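Local structure of gentamicin resistance protein (Enterococcus gallinarum, 6CTZ) at residues T5-T10 with F40-S45; A31-G36 with Y88-G93; V68-Y73 with I213-A218. The protein probably transfers a phosphate group from a guanine nucleotide to the 2''-hydroxyl of aminoglycosides such as kanamycin, giving resistance to gentamicin. The protein carries 2 engineered substitutions. One frame throughout, in Å; residues are numbered along the deposited sequence.

Contact 1 of 3, residues T5-T10 with F40-S45. With GDP (guanosine-5'-diphosphate), chain B.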
loop_
_atom_site.group_PDB
_atom_site.type_symbol
_atom_site.label_atom_id
_atom_site.label_comp_id
_atom_site.label_asym_id
_atom_site.label_seq_id
_atom_site.Cartn_x
_atom_site.Cartn_y
_atom_site.Cartn_z
ATOM N N THR A 5 1.638 22.449 14.853
ATOM C CA THR A 5 2.803 22.772 15.673
ATOM C C THR A 5 2.426 22.944 17.140
ATOM O O THR A 5 3.192 22.562 18.030
ATOM C CB THR A 5 3.507 24.018 15.136
ATOM O OG1 THR A 5 2.628 25.146 15.229
ATOM C CG2 THR A 5 3.896 23.808 13.684
ATOM N N THR A 6 1.244 23.498 17.413
ATOM C CA THR A 6 0.825 23.661 18.802
ATOM C C THR A 6 0.593 22.313 19.471
ATOM O O THR A 6 1.011 22.105 20.615
ATOM C CB THR A 6 -0.416 24.543 18.886
ATOM O OG1 THR A 6 -0.108 25.830 18.342
ATOM C CG2 THR A 6 -0.857 24.711 20.338
ATOM N N MET A 7 -0.056 21.374 18.771
ATOM C CA MET A 7 -0.230 20.040 19.334
ATOM C C MET A 7 1.112 19.390 19.623
ATOM O O MET A 7 1.308 18.792 20.689
ATOM C CB MET A 7 -1.036 19.165 18.378
ATOM C CG MET A 7 -2.518 19.456 18.392
ATOM S SD MET A 7 -3.454 18.197 17.512
ATOM C CE MET A 7 -2.977 18.547 15.821
ATOM N N ILE A 8 2.051 19.501 18.683
ATOM C CA ILE A 8 3.353 18.864 18.853
ATOM C C ILE A 8 4.079 19.452 20.058
ATOM O O ILE A 8 4.573 18.728 20.932
ATOM C CB ILE A 8 4.176 18.999 17.561
ATOM C CG1 ILE A 8 3.538 18.188 16.428
ATOM C CG2 ILE A 8 5.598 18.544 17.791
ATOM C CD1 ILE A 8 4.152 18.476 15.081
ATOM N N MET A 9 4.133 20.777 20.139
ATOM C CA MET A 9 4.930 21.376 21.201
ATOM C C MET A 9 4.278 21.238 22.567
ATOM O O MET A 9 4.989 21.109 23.568
ATOM C CB MET A 9 5.289 22.815 20.856
ATOM C CG MET A 9 6.306 22.858 19.735
ATOM S SD MET A 9 7.049 24.468 19.529
ATOM C CE MET A 9 5.650 25.408 18.918
ATOM N N THR A 10 2.945 21.269 22.634
ATOM C CA THR A 10 2.256 21.034 23.900
ATOM C C THR A 10 2.596 19.662 24.462
ATOM O O THR A 10 2.889 19.514 25.655
ATOM C CB THR A 10 0.747 21.139 23.686
ATOM O OG1 THR A 10 0.402 22.487 23.351
ATOM C CG2 THR A 10 0.001 20.711 24.941
ATOM N N PHE A 40 5.890 14.051 11.447
ATOM C CA PHE A 40 4.683 13.940 12.254
ATOM C C PHE A 40 3.515 13.604 11.342
ATOM O O PHE A 40 3.293 14.273 10.323
ATOM C CB PHE A 40 4.439 15.179 13.121
ATOM C CG PHE A 40 5.286 15.187 14.347
ATOM C CD1 PHE A 40 6.579 15.692 14.308
ATOM C CD2 PHE A 40 4.821 14.615 15.521
ATOM C CE1 PHE A 40 7.378 15.677 15.440
ATOM C CE2 PHE A 40 5.614 14.587 16.648
ATOM C CZ PHE A 40 6.896 15.110 16.606
ATOM N N ARG A 41 2.800 12.539 11.691
ATOM C CA ARG A 41 1.844 11.917 10.789
ATOM C C ARG A 41 0.492 11.867 11.485
ATOM O O ARG A 41 0.357 11.245 12.550
ATOM C CB ARG A 41 2.337 10.525 10.403
ATOM C CG ARG A 41 1.527 9.837 9.324
ATOM C CD ARG A 41 2.219 8.530 9.033
ATOM N NE ARG A 41 1.579 7.570 8.141
ATOM C CZ ARG A 41 1.051 6.422 8.555
ATOM N NH1 ARG A 41 0.960 6.146 9.853
ATOM N NH2 ARG A 41 0.614 5.536 7.671
ATOM N N PHE A 42 -0.496 12.520 10.877
ATOM C CA PHE A 42 -1.788 12.797 11.491
ATOM C C PHE A 42 -2.892 12.090 10.723
ATOM O O PHE A 42 -3.107 12.399 9.538
ATOM C CB PHE A 42 -2.042 14.304 11.473
ATOM C CG PHE A 42 -1.098 15.089 12.338
ATOM C CD1 PHE A 42 -1.387 15.319 13.678
ATOM C CD2 PHE A 42 0.073 15.608 11.809
ATOM C CE1 PHE A 42 -0.518 16.050 14.477
ATOM C CE2 PHE A 42 0.945 16.340 12.600
ATOM C CZ PHE A 42 0.649 16.559 13.937
ATOM N N PRO A 43 -3.621 11.163 11.345
ATOM C CA PRO A 43 -4.744 10.517 10.653
ATOM C C PRO A 43 -5.785 11.512 10.163
ATOM O O PRO A 43 -6.022 12.557 10.771
ATOM C CB PRO A 43 -5.329 9.592 11.725
ATOM C CG PRO A 43 -4.137 9.238 12.572
ATOM C CD PRO A 43 -3.322 10.516 12.635
ATOM N N LYS A 44 -6.422 11.157 9.050
ATOM C CA LYS A 44 -7.443 11.999 8.443
ATOM C C LYS A 44 -8.861 11.547 8.764
ATOM O O LYS A 44 -9.816 12.203 8.338
ATOM C CB LYS A 44 -7.231 12.077 6.925
ATOM C CG LYS A 44 -5.960 12.825 6.523
ATOM C CD LYS A 44 -5.571 12.579 5.065
ATOM C CE LYS A 44 -6.652 13.031 4.096
ATOM N NZ LYS A 44 -6.178 13.000 2.683
ATOM N N SER A 45 -9.025 10.460 9.513
ATOM C CA SER A 45 -10.348 9.915 9.800
ATOM C C SER A 45 -10.213 8.909 10.932
ATOM O O SER A 45 -9.105 8.535 11.328
ATOM C CB SER A 45 -10.901 9.186 8.584
ATOM O OG SER A 45 -10.082 8.058 8.306
HETATM P PB GDP B . -1.313 7.452 3.776
HETATM O O1B GDP B . -1.543 6.312 4.738
HETATM O O2B GDP B . -1.006 6.966 2.375
HETATM O O3B GDP B . -2.417 8.483 3.842
HETATM O O3A GDP B . -0.005 8.218 4.343
HETATM P PA GDP B . 1.551 7.774 4.258
HETATM O O1A GDP B . 1.964 7.043 5.501
HETATM O O2A GDP B . 1.810 7.023 2.964
HETATM O "O5'" GDP B . 2.275 9.227 4.290
HETATM C "C5'" GDP B . 1.910 10.199 3.319
HETATM C "C4'" GDP B . 3.132 10.571 2.513
HETATM O "O4'" GDP B . 4.056 11.246 3.367
HETATM C "C3'" GDP B . 3.919 9.396 1.957
HETATM O "O3'" GDP B . 3.347 8.862 0.758
HETATM C "C2'" GDP B . 5.246 10.062 1.690
HETATM O "O2'" GDP B . 5.170 10.876 0.515
HETATM C "C1'" GDP B . 5.369 11.003 2.878
HETATM N N9 GDP B . 6.134 10.353 3.960
HETATM C C8 GDP B . 5.655 9.749 5.072
HETATM N N7 GDP B . 6.691 9.283 5.817
HETATM C C5 GDP B . 7.832 9.599 5.175
HETATM C C6 GDP B . 9.271 9.399 5.386
HETATM O O6 GDP B . 9.691 8.815 6.403
HETATM N N1 GDP B . 10.100 9.895 4.454
HETATM C C2 GDP B . 9.678 10.540 3.344
HETATM N N2 GDP B . 10.585 11.015 2.470
HETATM N N3 GDP B . 8.370 10.751 3.077
HETATM C C4 GDP B . 7.449 10.308 3.958
#
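The helical turn carrying Met-7 and Ile-8 runs at 115° to strand 40-43, which presents Phe-40 and Phe-42 to it; the two axes come within 11.0 Å, and the nearest alpha carbons are those of Ile-8 and Phe-40. Contact is made by side chains alone. Ile-8 contributes most, laying its aliphatic chain over one face of the Phe-40 ring. Its CD1 methyl makes a CH-pi contact, 3.9 Å from the centroid of the Phe-40 ring and 24° off the normal, displaced toward the CG side. The branch methyl Ile-8 CG2 reaches the far end of the same ring, 3.9 Å from Phe-40 CZ, so the isoleucine spans the aromatic face from root to tip. Toward Phe-42 it turns a different part: Ile-8 CG1 lies near the plane of that ring, at its edge, 4.1 Å from Phe-42 CZ. Met-7 bends at its thioether (chi3 -71°), bringing CE to 3.8 Å from Phe-42 CE1 in an oblique approach. Beyond the two segments, Phe-42 stacks on Phe-85 and meets Tyr-4 edge to face. Arg-41, alternating with the phenylalanines, goes to the nucleotide side: its extended chain lets NE and NH2 both donate bent hydrogen bonds to the single oxygen GDP O1A, at 2.7 and 3.0 Å, while its NH1 forms a salt bridge to Glu-55 of helix 46-62. This Arg-41 and Glu-55 pair probably takes the place of the strand-to-helix lysine-glutamate pair of protein kinases. The N-terminal helix thus covers one face of the kinase-like N-lobe sheet, and phosphate binding occupies the other.

Contact 2 of 3, residues A31-G36 with Y88-G93. With GDP (guanosine-5'-diphosphate), chain B.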
loop_
_atom_site.group_PDB
_atom_site.type_symbol
_atom_site.label_atom_id
_atom_site.label_comp_id
_atom_site.label_asym_id
_atom_site.label_seq_id
_atom_site.Cartn_x
_atom_site.Cartn_y
_atom_site.Cartn_z
ATOM N N ALA A 31 1.207 14.070 6.505
ATOM C CA ALA A 31 2.546 14.026 7.080
ATOM C C ALA A 31 3.237 15.367 6.882
ATOM O O ALA A 31 3.212 15.936 5.783
ATOM C CB ALA A 31 3.394 12.911 6.458
ATOM N N ILE A 32 3.859 15.865 7.949
ATOM C CA ILE A 32 4.660 17.080 7.902
ATOM C C ILE A 32 6.068 16.751 8.379
ATOM O O ILE A 32 6.310 15.745 9.047
ATOM C CB ILE A 32 4.048 18.228 8.725
ATOM C CG1 ILE A 32 3.977 17.859 10.211
ATOM C CG2 ILE A 32 2.673 18.561 8.183
ATOM C CD1 ILE A 32 3.497 19.006 11.096
ATOM N N LEU A 33 7.010 17.608 8.010
ATOM C CA LEU A 33 8.407 17.430 8.378
ATOM C C LEU A 33 8.808 18.579 9.290
ATOM O O LEU A 33 8.671 19.749 8.915
ATOM C CB LEU A 33 9.292 17.391 7.135
ATOM C CG LEU A 33 10.773 17.093 7.358
ATOM C CD1 LEU A 33 10.974 15.706 7.980
ATOM C CD2 LEU A 33 11.543 17.234 6.046
ATOM N N VAL A 34 9.293 18.245 10.483
ATOM C CA VAL A 34 9.671 19.220 11.497
ATOM C C VAL A 34 11.187 19.217 11.613
ATOM O O VAL A 34 11.801 18.158 11.773
ATOM C CB VAL A 34 9.018 18.890 12.850
ATOM C CG1 VAL A 34 9.647 19.718 13.978
ATOM C CG2 VAL A 34 7.514 19.116 12.770
ATOM N N ASN A 35 11.787 20.402 11.513
ATOM C CA ASN A 35 13.231 20.585 11.639
ATOM C C ASN A 35 14.023 19.772 10.623
ATOM O O ASN A 35 15.193 19.451 10.859
ATOM C CB ASN A 35 13.724 20.325 13.068
ATOM C CG ASN A 35 13.056 21.234 14.082
ATOM O OD1 ASN A 35 12.480 22.255 13.717
ATOM N ND2 ASN A 35 13.124 20.865 15.355
ATOM N N GLY A 36 13.406 19.430 9.491
ATOM C CA GLY A 36 14.042 18.602 8.493
ATOM C C GLY A 36 14.289 17.170 8.907
ATOM O O GLY A 36 14.811 16.392 8.098
ATOM N N TYR A 88 8.112 10.281 13.989
ATOM C CA TYR A 88 9.213 9.394 13.768
ATOM C C TYR A 88 10.331 10.060 12.991
ATOM O O TYR A 88 10.052 10.920 12.244
ATOM C CB TYR A 88 8.763 8.099 13.053
ATOM C CG TYR A 88 8.008 8.227 11.726
ATOM C CD1 TYR A 88 6.653 8.323 11.709
ATOM C CD2 TYR A 88 8.658 8.151 10.514
ATOM C CE1 TYR A 88 5.953 8.357 10.541
ATOM C CE2 TYR A 88 7.942 8.197 9.324
ATOM C CZ TYR A 88 6.597 8.278 9.369
ATOM O OH TYR A 88 5.834 8.299 8.234
ATOM N N ARG A 89 11.560 9.642 13.212
ATOM C CA ARG A 89 12.674 10.188 12.456
ATOM C C ARG A 89 12.402 9.836 10.992
ATOM O O ARG A 89 12.073 8.735 10.684
ATOM C CB ARG A 89 14.026 9.602 12.878
ATOM C CG ARG A 89 14.566 10.155 14.191
ATOM C CD ARG A 89 16.086 10.086 14.352
ATOM N NE ARG A 89 16.531 10.935 15.481
ATOM C CZ ARG A 89 16.862 12.229 15.381
ATOM N NH1 ARG A 89 16.837 12.850 14.243
ATOM N NH2 ARG A 89 17.226 12.912 16.458
ATOM N N LYS A 90 12.583 10.793 10.112
ATOM C CA LYS A 90 12.328 10.579 8.700
ATOM C C LYS A 90 13.049 9.326 8.215
ATOM O O LYS A 90 14.228 9.104 8.515
ATOM C CB LYS A 90 12.801 11.807 7.925
ATOM C CG LYS A 90 12.366 11.809 6.481
ATOM C CD LYS A 90 12.778 13.090 5.778
ATOM C CE LYS A 90 14.277 13.174 5.600
ATOM N NZ LYS A 90 14.653 14.281 4.672
ATOM N N VAL A 91 12.320 8.478 7.501
ATOM C CA VAL A 91 12.961 7.339 6.870
ATOM C C VAL A 91 13.735 7.898 5.683
ATOM O O VAL A 91 13.166 8.555 4.805
ATOM C CB VAL A 91 11.920 6.281 6.469
ATOM C CG1 VAL A 91 12.579 5.084 5.791
ATOM C CG2 VAL A 91 11.144 5.819 7.706
ATOM N N GLN A 92 15.040 7.713 5.693
ATOM C CA GLN A 92 15.856 8.507 4.794
ATOM C C GLN A 92 15.841 7.921 3.396
ATOM O O GLN A 92 15.538 6.741 3.184
ATOM C CB GLN A 92 17.290 8.627 5.309
ATOM C CG GLN A 92 17.422 9.424 6.606
ATOM C CD GLN A 92 17.190 10.918 6.423
ATOM O OE1 GLN A 92 17.396 11.470 5.338
ATOM N NE2 GLN A 92 16.765 11.581 7.494
ATOM N N GLY A 93 16.148 8.774 2.436
ATOM C CA GLY A 93 16.241 8.370 1.056
ATOM C C GLY A 93 15.302 9.163 0.173
ATOM O O GLY A 93 14.587 10.063 0.609
HETATM P PB GDP B . -1.313 7.452 3.776
HETATM O O1B GDP B . -1.543 6.312 4.738
HETATM O O2B GDP B . -1.006 6.966 2.375
HETATM O O3B GDP B . -2.417 8.483 3.842
HETATM O O3A GDP B . -0.005 8.218 4.343
HETATM P PA GDP B . 1.551 7.774 4.258
HETATM O O1A GDP B . 1.964 7.043 5.501
HETATM O O2A GDP B . 1.810 7.023 2.964
HETATM O "O5'" GDP B . 2.275 9.227 4.290
HETATM C "C5'" GDP B . 1.910 10.199 3.319
HETATM C "C4'" GDP B . 3.132 10.571 2.513
HETATM O "O4'" GDP B . 4.056 11.246 3.367
HETATM C "C3'" GDP B . 3.919 9.396 1.957
HETATM O "O3'" GDP B . 3.347 8.862 0.758
HETATM C "C2'" GDP B . 5.246 10.062 1.690
HETATM O "O2'" GDP B . 5.170 10.876 0.515
HETATM C "C1'" GDP B . 5.369 11.003 2.878
HETATM N N9 GDP B . 6.134 10.353 3.960
HETATM C C8 GDP B . 5.655 9.749 5.072
HETATM N N7 GDP B . 6.691 9.283 5.817
HETATM C C5 GDP B . 7.832 9.599 5.175
HETATM C C6 GDP B . 9.271 9.399 5.386
HETATM O O6 GDP B . 9.691 8.815 6.403
HETATM N N1 GDP B . 10.100 9.895 4.454
HETATM C C2 GDP B . 9.678 10.540 3.344
HETATM N N2 GDP B . 10.585 11.015 2.470
HETATM N N3 GDP B . 8.370 10.751 3.077
HETATM C C4 GDP B . 7.449 10.308 3.958
HETATM O O HOH W 1 15.299 16.856 5.524
#
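Leu-33 and Lys-90 meet beside the hinge of this kinase-like fold, where the chain leaves the N-lobe sheet through strand 83-89 and passes the guanine base on its way to the C-lobe. The two side chains run at a slant to each other, and the touch is between aliphatic parts: Leu-33 CD1 lies 3.9 Å from Lys-90 CD. Lys-90 starts with CG anti to its own nitrogen (chi1 -170°) and bends only at chi3, so its methylenes pass above the N1 rim of the base, CD against the leucine and CG 3.6 Å from GDP N1, before the ammonium swings toward the turn at Gly-36. At the N7 and O6 edge of the base, Tyr-88 turns its ring edge toward GDP O6 and donates from OH to GDP N7 over 2.7 Å. The next polar bond is a backbone one, characteristic of nucleotide recognition at a kinase hinge: Val-91 N gives a fairly straight bond of 2.9 Å to GDP O6. A weak return bond runs from GDP N1 to Val-91 O. Ala-31, on strand 29-34, adds its methyl near the ribose, with CB 3.6 Å from GDP O4'. At the solvent-side end, one water ties the segments together, accepting from Lys-90 NZ at 2.8 Å and donating to Gly-36 O at 2.7 Å.

Contact 3 of 3, residues V68-Y73 with I213-A218. With MG (magnesium ion), chain C; MG (magnesium ion), chain D; GDP (guanosine-5'-diphosphate), chain B; KAN (kanamycin a), chain E.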
loop_
_atom_site.group_PDB
_atom_site.type_symbol
_atom_site.label_atom_id
_atom_site.label_comp_id
_atom_site.label_asym_id
_atom_site.label_seq_id
_atom_site.Cartn_x
_atom_site.Cartn_y
_atom_site.Cartn_z
ATOM N N VAL A 68 15.075 -3.582 5.800
ATOM C CA VAL A 68 14.934 -2.197 5.396
ATOM C C VAL A 68 14.525 -1.423 6.635
ATOM O O VAL A 68 14.050 -1.985 7.627
ATOM C CB VAL A 68 13.890 -2.000 4.276
ATOM C CG1 VAL A 68 14.338 -2.681 2.991
ATOM C CG2 VAL A 68 12.518 -2.498 4.725
ATOM N N ASN A 69 14.708 -0.116 6.567
ATOM C CA ASN A 69 14.224 0.752 7.619
ATOM C C ASN A 69 12.721 0.956 7.480
ATOM O O ASN A 69 12.188 1.041 6.367
ATOM C CB ASN A 69 14.984 2.070 7.559
ATOM C CG ASN A 69 16.469 1.876 7.884
ATOM O OD1 ASN A 69 16.988 0.761 7.799
ATOM N ND2 ASN A 69 17.137 2.935 8.284
ATOM N N ILE A 70 12.026 0.966 8.615
ATOM C CA ILE A 70 10.594 1.249 8.655
ATOM C C ILE A 70 10.372 2.312 9.728
ATOM O O ILE A 70 11.253 2.549 10.569
ATOM C CB ILE A 70 9.768 -0.035 8.930
ATOM C CG1 ILE A 70 10.008 -0.561 10.354
ATOM C CG2 ILE A 70 10.057 -1.108 7.863
ATOM C CD1 ILE A 70 9.291 -1.880 10.637
ATOM N N PRO A 71 9.211 2.972 9.736
ATOM C CA PRO A 71 8.998 4.026 10.740
ATOM C C PRO A 71 9.097 3.488 12.159
ATOM O O PRO A 71 8.571 2.423 12.487
ATOM C CB PRO A 71 7.582 4.519 10.442
ATOM C CG PRO A 71 7.383 4.209 8.984
ATOM C CD PRO A 71 8.070 2.881 8.804
ATOM N N GLN A 72 9.740 4.270 13.017
ATOM C CA GLN A 72 9.835 3.948 14.435
ATOM C C GLN A 72 9.265 5.115 15.215
ATOM O O GLN A 72 9.901 6.173 15.330
ATOM C CB GLN A 72 11.274 3.710 14.827
ATOM C CG GLN A 72 11.831 2.467 14.234
ATOM C CD GLN A 72 13.100 2.145 14.925
ATOM O OE1 GLN A 72 13.131 1.336 15.842
ATOM N NE2 GLN A 72 14.153 2.847 14.550
ATOM N N TYR A 73 8.070 4.921 15.750
ATOM C CA TYR A 73 7.358 6.015 16.392
ATOM C C TYR A 73 7.998 6.306 17.741
ATOM O O TYR A 73 7.892 5.506 18.675
ATOM C CB TYR A 73 5.891 5.635 16.546
ATOM C CG TYR A 73 5.152 5.298 15.253
ATOM C CD1 TYR A 73 5.577 5.764 14.000
ATOM C CD2 TYR A 73 4.007 4.518 15.298
ATOM C CE1 TYR A 73 4.869 5.453 12.849
ATOM C CE2 TYR A 73 3.301 4.213 14.162
ATOM C CZ TYR A 73 3.730 4.680 12.943
ATOM O OH TYR A 73 3.004 4.359 11.824
ATOM N N ILE A 213 7.648 2.622 3.936
ATOM C CA ILE A 213 6.744 3.339 4.827
ATOM C C ILE A 213 5.292 2.883 4.653
ATOM O O ILE A 213 4.986 2.029 3.810
ATOM C CB ILE A 213 6.887 4.864 4.648
ATOM C CG1 ILE A 213 6.574 5.271 3.201
ATOM C CG2 ILE A 213 8.283 5.327 5.091
ATOM C CD1 ILE A 213 6.387 6.761 3.024
ATOM N N ASP A 214 4.400 3.448 5.470
ATOM C CA ASP A 214 2.945 3.308 5.380
ATOM C C ASP A 214 2.435 1.876 5.458
ATOM O O ASP A 214 2.031 1.298 4.446
ATOM C CB ASP A 214 2.366 3.994 4.144
ATOM C CG ASP A 214 0.847 4.106 4.211
ATOM O OD1 ASP A 214 0.251 3.756 5.271
ATOM O OD2 ASP A 214 0.243 4.538 3.200
ATOM N N PHE A 215 2.415 1.319 6.664
ATOM C CA PHE A 215 1.897 -0.016 6.921
ATOM C C PHE A 215 0.430 -0.005 7.339
ATOM O O PHE A 215 -0.045 -0.983 7.922
ATOM C CB PHE A 215 2.757 -0.722 7.979
ATOM C CG PHE A 215 4.118 -1.154 7.481
ATOM C CD1 PHE A 215 5.117 -0.219 7.205
ATOM C CD2 PHE A 215 4.408 -2.500 7.319
ATOM C CE1 PHE A 215 6.379 -0.627 6.767
ATOM C CE2 PHE A 215 5.656 -2.914 6.881
ATOM C CZ PHE A 215 6.647 -1.972 6.600
ATOM N N GLY A 216 -0.304 1.067 7.028
ATOM C CA GLY A 216 -1.674 1.192 7.486
ATOM C C GLY A 216 -2.629 0.151 6.935
ATOM O O GLY A 216 -3.667 -0.110 7.555
ATOM N N ASP A 217 -2.305 -0.452 5.794
ATOM C CA ASP A 217 -3.126 -1.502 5.213
ATOM C C ASP A 217 -2.653 -2.898 5.597
ATOM O O ASP A 217 -3.119 -3.877 5.015
ATOM C CB ASP A 217 -3.208 -1.344 3.692
ATOM C CG ASP A 217 -4.077 -0.179 3.283
ATOM O OD1 ASP A 217 -5.268 -0.144 3.676
ATOM O OD2 ASP A 217 -3.581 0.704 2.565
ATOM N N ALA A 218 -1.750 -3.018 6.565
ATOM C CA ALA A 218 -1.258 -4.336 6.948
ATOM C C ALA A 218 -2.416 -5.244 7.343
ATOM O O ALA A 218 -3.356 -4.832 8.033
ATOM C CB ALA A 218 -0.256 -4.232 8.098
HETATM MG MG MG C . 0.634 5.969 1.699
HETATM MG MG MG D . -1.684 4.326 4.387
HETATM P PB GDP B . -1.313 7.452 3.776
HETATM O O1B GDP B . -1.543 6.312 4.738
HETATM O O2B GDP B . -1.006 6.966 2.375
HETATM O O3B GDP B . -2.417 8.483 3.842
HETATM O O3A GDP B . -0.005 8.218 4.343
HETATM P PA GDP B . 1.551 7.774 4.258
HETATM O O1A GDP B . 1.964 7.043 5.501
HETATM O O2A GDP B . 1.810 7.023 2.964
HETATM O "O5'" GDP B . 2.275 9.227 4.290
HETATM C "C5'" GDP B . 1.910 10.199 3.319
HETATM C "C4'" GDP B . 3.132 10.571 2.513
HETATM O "O4'" GDP B . 4.056 11.246 3.367
HETATM C "C3'" GDP B . 3.919 9.396 1.957
HETATM O "O3'" GDP B . 3.347 8.862 0.758
HETATM C "C2'" GDP B . 5.246 10.062 1.690
HETATM O "O2'" GDP B . 5.170 10.876 0.515
HETATM C "C1'" GDP B . 5.369 11.003 2.878
HETATM N N9 GDP B . 6.134 10.353 3.960
HETATM C C8 GDP B . 5.655 9.749 5.072
HETATM N N7 GDP B . 6.691 9.283 5.817
HETATM C C5 GDP B . 7.832 9.599 5.175
HETATM C C6 GDP B . 9.271 9.399 5.386
HETATM O O6 GDP B . 9.691 8.815 6.403
HETATM N N1 GDP B . 10.100 9.895 4.454
HETATM C C2 GDP B . 9.678 10.540 3.344
HETATM N N2 GDP B . 10.585 11.015 2.470
HETATM N N3 GDP B . 8.370 10.751 3.077
HETATM C C4 GDP B . 7.449 10.308 3.958
HETATM C C1 KAN E . -4.570 4.691 -8.327
HETATM C C2 KAN E . -5.160 4.096 -9.607
HETATM C C3 KAN E . -4.171 4.260 -10.742
HETATM C C4 KAN E . -3.897 5.748 -10.895
HETATM C C5 KAN E . -3.349 6.342 -9.600
HETATM C C6 KAN E . -3.152 7.850 -9.711
HETATM C C7 KAN E . -1.626 2.866 -4.316
HETATM C C8 KAN E . -2.914 3.675 -4.194
HETATM C C9 KAN E . -3.682 3.644 -5.519
HETATM C C10 KAN E . -2.826 4.142 -6.684
HETATM C C11 KAN E . -1.509 3.363 -6.751
HETATM C C12 KAN E . -0.753 3.432 -5.429
HETATM C C13 KAN E . -4.646 3.874 -2.502
HETATM C C14 KAN E . -4.738 3.542 -1.021
HETATM C C15 KAN E . -5.124 2.067 -0.873
HETATM C C16 KAN E . -6.424 1.800 -1.623
HETATM C C17 KAN E . -6.288 2.254 -3.064
HETATM C C18 KAN E . -7.626 2.107 -3.771
HETATM N N1 KAN E . -2.684 8.343 -8.429
HETATM N N2 KAN E . -0.652 3.864 -7.820
HETATM N N3 KAN E . -0.916 2.883 -3.038
HETATM N N4 KAN E . -5.271 1.667 0.521
HETATM O O5 KAN E . -4.179 6.060 -8.467
HETATM O O6 KAN E . -5.431 2.709 -9.390
HETATM O O7 KAN E . -4.704 3.735 -11.963
HETATM O O8 KAN E . -2.948 5.937 -11.947
HETATM O O9 KAN E . -3.458 3.879 -7.939
HETATM O O10 KAN E . -4.835 4.496 -5.414
HETATM O O11 KAN E . -3.659 3.060 -3.133
HETATM O O12 KAN E . -5.911 3.620 -3.107
HETATM O O13 KAN E . -3.479 3.847 -0.418
HETATM O O14 KAN E . -6.755 0.401 -1.632
HETATM O O15 KAN E . -7.488 2.532 -5.131
HETATM O O HOH W 2 -1.640 2.330 3.587
HETATM O O HOH W 3 1.038 7.241 0.137
HETATM O O HOH W 4 -0.738 4.980 0.451
HETATM O O HOH W 5 -2.745 3.966 6.226
HETATM O O HOH W 6 -3.358 4.605 3.239
#
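Ile-213 opens the second segment against Pro-71, whose ring crosses it at about a right angle, with Pro-71 CG 4.1 Å from Ile-213 CG2. The other branch of Ile-213 leads away to the nucleotide, where its CD1 packs 3.7 Å from GDP C8. Asp-214 follows with a positive phi and turns its carboxylate away from segment 68-73, toward the phosphates. Asp-214 OD2 bridges both magnesium ions, 2.1 Å from the one also held by GDP O2A and O2B, whereas OD1 completes a bidentate grip on the other, which GDP O1B binds as well. His-197 completes the first ion's shell, and three waters fill that of the second. Phe-215 turns back to the opposite side and enters the apolar cluster: its CZ lies 3.7 Å from Ile-70 CG2, an oblique approach in which the two side chains cross nearly perpendicularly, and Pro-71 CD is a looser neighbour. His-190 meets the same ring from outside the two segments. The backbone N of Gly-216 reaches back to Asp-214 OD1 from above the carboxylate plane, an Asx turn that helps fix the metal ligand's rotation. Asp-217, within the type I turn from Phe-215 to Ala-218, accepts from kanamycin N4 at 2.8 Å through OD2, and the same oxygen lies within hydrogen-bonding distance of a water on the second magnesium ion. Ala-218 N closes the turn onto Phe-215 O. Asp-214, Phe-215 and Gly-216 form the DFG motif of the kinase fold, the aspartate on the magnesium ions that hold the GDP phosphates and the phenylalanine buried in the apolar core.

Overall arrangement
Contacts 1 and 3 bury apolar side chains, while contact 2 sets a leucine on the aliphatic part of a lysine; each has a residue at GDP. Contact 1, helix against sheet, and contact 3, loop against loop, are buried, whereas contact 2 is only partly so and closes with a water. Contacts 1 and 2 share the N-lobe sheet, where strand 38-43 lies between 29-34 and 83-89; Phe-40 O probably accepts from Ile-32 N. Contacts 2 and 3 meet through Tyr-88 on Pro-71 and Val-91 on Ile-213. Arg-41 of contact 1 binds phosphate and forms a salt bridge to Asp-214 of contact 3; contact 2 recognises the base, and contact 3 coordinates metal and packs Ile-213 on the base.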